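Local coordinates for protein aldehyde dehydrogenase (Trypanosoma brucei, PDB 5MYP) that probably oxidises aldehydes to carboxylic acids, using NAD+ as the electron acceptor, at residues 9-21 / 178-192. Residues are numbered along the deposited sequence; the frame is centred on the assembly and turned at random.
Sequences PENTSLENIPVIV and IVNGGVSETTAVLKE. Unlike the reference sequence in segment 9-21: V19 (reference Thr).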
# COMPACT_ATOMS: atom_id res chain seq x y z
N PRO A 9 18.16 27.78 -1.15
CA PRO A 9 17.16 28.13 -0.15
C PRO A 9 17.77 28.15 1.26
O PRO A 9 18.73 27.42 1.52
CB PRO A 9 16.13 27.01 -0.28
CG PRO A 9 16.91 25.84 -0.73
CD PRO A 9 18.01 26.38 -1.60
N GLU A 10 17.23 28.98 2.14
CA GLU A 10 17.63 28.98 3.54
C GLU A 10 17.16 27.67 4.18
O GLU A 10 16.03 27.25 3.96
CB GLU A 10 17.01 30.18 4.27
CG GLU A 10 17.49 30.35 5.71
CD GLU A 10 16.86 31.55 6.40
OE1 GLU A 10 16.57 32.57 5.73
OE2 GLU A 10 16.65 31.49 7.64
N ASN A 11 18.04 27.03 4.96
CA ASN A 11 17.68 25.81 5.69
C ASN A 11 16.61 26.14 6.73
O ASN A 11 16.70 27.15 7.42
CB ASN A 11 18.89 25.20 6.40
CG ASN A 11 19.91 24.60 5.45
OD1 ASN A 11 19.57 24.13 4.36
ND2 ASN A 11 21.16 24.60 5.86
N THR A 12 15.58 25.29 6.81
CA THR A 12 14.56 25.42 7.84
C THR A 12 15.19 25.07 9.18
O THR A 12 15.84 24.03 9.30
CB THR A 12 13.37 24.48 7.57
OG1 THR A 12 12.93 24.64 6.21
CG2 THR A 12 12.21 24.77 8.54
N SER A 13 15.01 25.93 10.18
CA SER A 13 15.52 25.66 11.52
C SER A 13 14.79 24.45 12.10
O SER A 13 13.60 24.25 11.83
CB SER A 13 15.35 26.87 12.45
OG SER A 13 13.99 27.03 12.84
N LEU A 14 15.50 23.66 12.88
CA LEU A 14 14.93 22.44 13.47
C LEU A 14 13.74 22.73 14.38
O LEU A 14 12.80 21.94 14.44
CB LEU A 14 16.01 21.64 14.22
CG LEU A 14 17.20 21.15 13.39
CD1 LEU A 14 18.19 20.40 14.27
CD2 LEU A 14 16.73 20.27 12.24
N GLU A 15 13.77 23.87 15.08
CA GLU A 15 12.68 24.30 15.95
C GLU A 15 11.40 24.64 15.17
O GLU A 15 10.29 24.44 15.69
CB GLU A 15 13.12 25.51 16.79
CG GLU A 15 12.00 26.22 17.53
CD GLU A 15 12.50 27.38 18.37
OE1 GLU A 15 11.78 28.39 18.50
OE2 GLU A 15 13.63 27.29 18.91
N ASN A 16 11.54 25.15 13.95
CA ASN A 16 10.39 25.48 13.08
C ASN A 16 9.73 24.28 12.39
O ASN A 16 8.60 24.40 11.93
CB ASN A 16 10.78 26.53 12.01
CG ASN A 16 10.92 27.94 12.58
OD1 ASN A 16 10.41 28.24 13.66
ND2 ASN A 16 11.61 28.80 11.85
N ILE A 17 10.43 23.15 12.31
CA ILE A 17 9.88 21.96 11.63
C ILE A 17 8.58 21.45 12.29
O ILE A 17 7.59 21.26 11.58
CB ILE A 17 10.97 20.86 11.43
CG1 ILE A 17 11.95 21.33 10.34
CG2 ILE A 17 10.34 19.52 11.04
CD1 ILE A 17 13.25 20.55 10.29
N PRO A 18 8.57 21.24 13.63
CA PRO A 18 7.30 20.90 14.31
C PRO A 18 6.17 21.92 14.11
O PRO A 18 5.01 21.52 14.01
CB PRO A 18 7.69 20.85 15.79
CG PRO A 18 9.16 20.59 15.80
CD PRO A 18 9.73 21.13 14.53
N VAL A 19 6.52 23.21 14.05
CA VAL A 19 5.52 24.28 13.87
C VAL A 19 4.88 24.20 12.49
O VAL A 19 3.66 24.29 12.36
CB VAL A 19 6.14 25.69 14.09
CG1 VAL A 19 5.10 26.78 13.87
CG2 VAL A 19 6.75 25.80 15.48
N ILE A 20 5.71 24.01 11.46
CA ILE A 20 5.27 23.87 10.08
C ILE A 20 4.30 22.69 9.94
O ILE A 20 3.21 22.85 9.38
CB ILE A 20 6.47 23.73 9.11
CG1 ILE A 20 7.21 25.07 8.99
CG2 ILE A 20 6.04 23.26 7.72
CD1 ILE A 20 8.61 24.97 8.43
N VAL A 21 4.69 21.52 10.46
CA VAL A 21 3.83 20.33 10.38
C VAL A 21 2.54 20.52 11.18
O VAL A 21 1.46 20.18 10.70
CB VAL A 21 4.57 19.04 10.84
CG1 VAL A 21 3.62 17.83 10.79
CG2 VAL A 21 5.79 18.78 9.96
N ILE A 178 6.71 23.93 3.73
CA ILE A 178 7.98 23.63 3.06
C ILE A 178 9.09 23.47 4.10
O ILE A 178 9.24 24.31 4.99
CB ILE A 178 8.37 24.72 2.04
CG1 ILE A 178 7.23 24.98 1.04
CG2 ILE A 178 9.65 24.33 1.31
CD1 ILE A 178 7.46 26.16 0.11
N VAL A 179 9.84 22.37 3.99
CA VAL A 179 11.04 22.15 4.80
C VAL A 179 12.22 22.05 3.84
O VAL A 179 12.23 21.18 2.98
CB VAL A 179 10.93 20.89 5.68
CG1 VAL A 179 12.25 20.60 6.39
CG2 VAL A 179 9.80 21.04 6.69
N ASN A 180 13.21 22.92 4.01
CA ASN A 180 14.40 22.95 3.17
C ASN A 180 15.61 22.51 3.98
O ASN A 180 15.74 22.85 5.16
CB ASN A 180 14.62 24.37 2.61
CG ASN A 180 13.80 24.63 1.35
OD1 ASN A 180 13.96 23.93 0.36
ND2 ASN A 180 12.93 25.65 1.38
N GLY A 181 16.48 21.73 3.34
CA GLY A 181 17.74 21.30 3.94
C GLY A 181 18.18 19.92 3.49
O GLY A 181 17.64 19.38 2.53
N GLY A 182 19.15 19.37 4.20
CA GLY A 182 19.75 18.07 3.87
C GLY A 182 19.31 17.00 4.86
O GLY A 182 18.13 16.90 5.20
N VAL A 183 20.27 16.20 5.32
CA VAL A 183 19.99 15.04 6.17
C VAL A 183 19.41 15.45 7.52
O VAL A 183 18.45 14.85 7.98
CB VAL A 183 21.26 14.16 6.37
CG1 VAL A 183 21.02 13.06 7.40
CG2 VAL A 183 21.67 13.55 5.04
N SER A 184 20.00 16.47 8.14
CA SER A 184 19.54 16.97 9.45
C SER A 184 18.06 17.35 9.42
O SER A 184 17.29 16.92 10.29
CB SER A 184 20.38 18.18 9.88
OG SER A 184 19.81 18.83 11.01
N GLU A 185 17.67 18.12 8.41
CA GLU A 185 16.30 18.62 8.31
C GLU A 185 15.33 17.53 7.86
O GLU A 185 14.18 17.50 8.31
CB GLU A 185 16.23 19.84 7.38
CG GLU A 185 16.96 21.08 7.91
CD GLU A 185 18.47 21.08 7.66
OE1 GLU A 185 18.99 20.17 6.98
OE2 GLU A 185 19.15 22.02 8.13
N THR A 186 15.79 16.62 6.99
CA THR A 186 14.98 15.48 6.56
C THR A 186 14.74 14.50 7.71
O THR A 186 13.62 14.03 7.90
CB THR A 186 15.64 14.74 5.37
OG1 THR A 186 15.89 15.67 4.32
CG2 THR A 186 14.75 13.62 4.85
N THR A 187 15.79 14.20 8.47
CA THR A 187 15.68 13.39 9.68
C THR A 187 14.66 14.00 10.65
O THR A 187 13.82 13.28 11.19
CB THR A 187 17.04 13.22 10.38
OG1 THR A 187 17.95 12.57 9.48
CG2 THR A 187 16.93 12.39 11.65
N ALA A 188 14.73 15.32 10.84
CA ALA A 188 13.83 16.03 11.75
C ALA A 188 12.36 16.00 11.30
O ALA A 188 11.47 15.76 12.12
CB ALA A 188 14.29 17.47 11.93
N VAL A 189 12.10 16.26 10.02
CA VAL A 189 10.71 16.24 9.52
C VAL A 189 10.13 14.81 9.57
O VAL A 189 8.95 14.64 9.84
CB VAL A 189 10.55 16.89 8.13
CG1 VAL A 189 11.12 16.03 7.01
CG2 VAL A 189 9.09 17.22 7.84
N LEU A 190 10.97 13.80 9.35
CA LEU A 190 10.56 12.39 9.47
C LEU A 190 10.17 11.92 10.89
O LEU A 190 9.51 10.88 11.02
CB LEU A 190 11.62 11.46 8.87
CG LEU A 190 11.66 11.43 7.33
CD1 LEU A 190 12.91 10.72 6.83
CD2 LEU A 190 10.42 10.79 6.73
N LYS A 191 10.57 12.66 11.93
CA LYS A 191 10.09 12.41 13.29
C LYS A 191 8.64 12.87 13.50
O LYS A 191 7.96 12.36 14.39
CB LYS A 191 10.99 13.10 14.31
CG LYS A 191 12.40 12.55 14.34
CD LYS A 191 13.03 12.69 15.72
CE LYS A 191 13.02 14.13 16.20
NZ LYS A 191 11.74 14.50 16.85
N GLU A 192 8.18 13.83 12.69
CA GLU A 192 6.80 14.34 12.79
C GLU A 192 5.82 13.33 12.19
O GLU A 192 6.18 12.54 11.31
CB GLU A 192 6.67 15.68 12.08
CG GLU A 192 7.58 16.79 12.61
CD GLU A 192 7.34 17.10 14.07
OE1 GLU A 192 6.17 17.13 14.51
OE2 GLU A 192 8.34 17.32 14.79
O HOH W 1 13.36 27.56 3.42
O HOH W 2 18.27 23.55 9.91
O HOH W 3 4.28 18.96 14.79
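P9 lays its CB and CG against the amide of N180, the two side chains crossing at about a right angle, while N180 ND2 hydrogen-bonds to T164 OG1 of helix 157-170. One water links E10 O to that same ND2. N11 puts OD1 3.4 Å from G181 CA, and its CB lies 3.6 Å from E185 OE2. T12 grips the backbone of N180 twice: T12 N donates to N180 O (2.9 Å), and N180 N gives a nearly straight bond (173°) to T12 OG1 (2.8 Å). A chi1 of -50° sets that hydroxyl beside T12's own N, where it can meet N180 N. A second water joins T12 O to E185 OE2, and E185 OE1 takes the G182 N-H at the start of helix 183-191.

Then the contact turns greasy. L14 CD2 and I17 CD1 both pack on A188 CB, the latter at 3.6 Å; I17 also touches V179 CG1, and V21 CG2 lies on E192 CG (3.8 Å). P18 CG meets E192 OE2, and a water bridges P18 O to E192 OE1.

The chemistry implies two modes of attachment: hydrogen bonds hold the N-terminal arm beside strand 176-178, and aliphatic contacts seat helix 16-29 on what is probably, as in relatives, the NAD-binding domain.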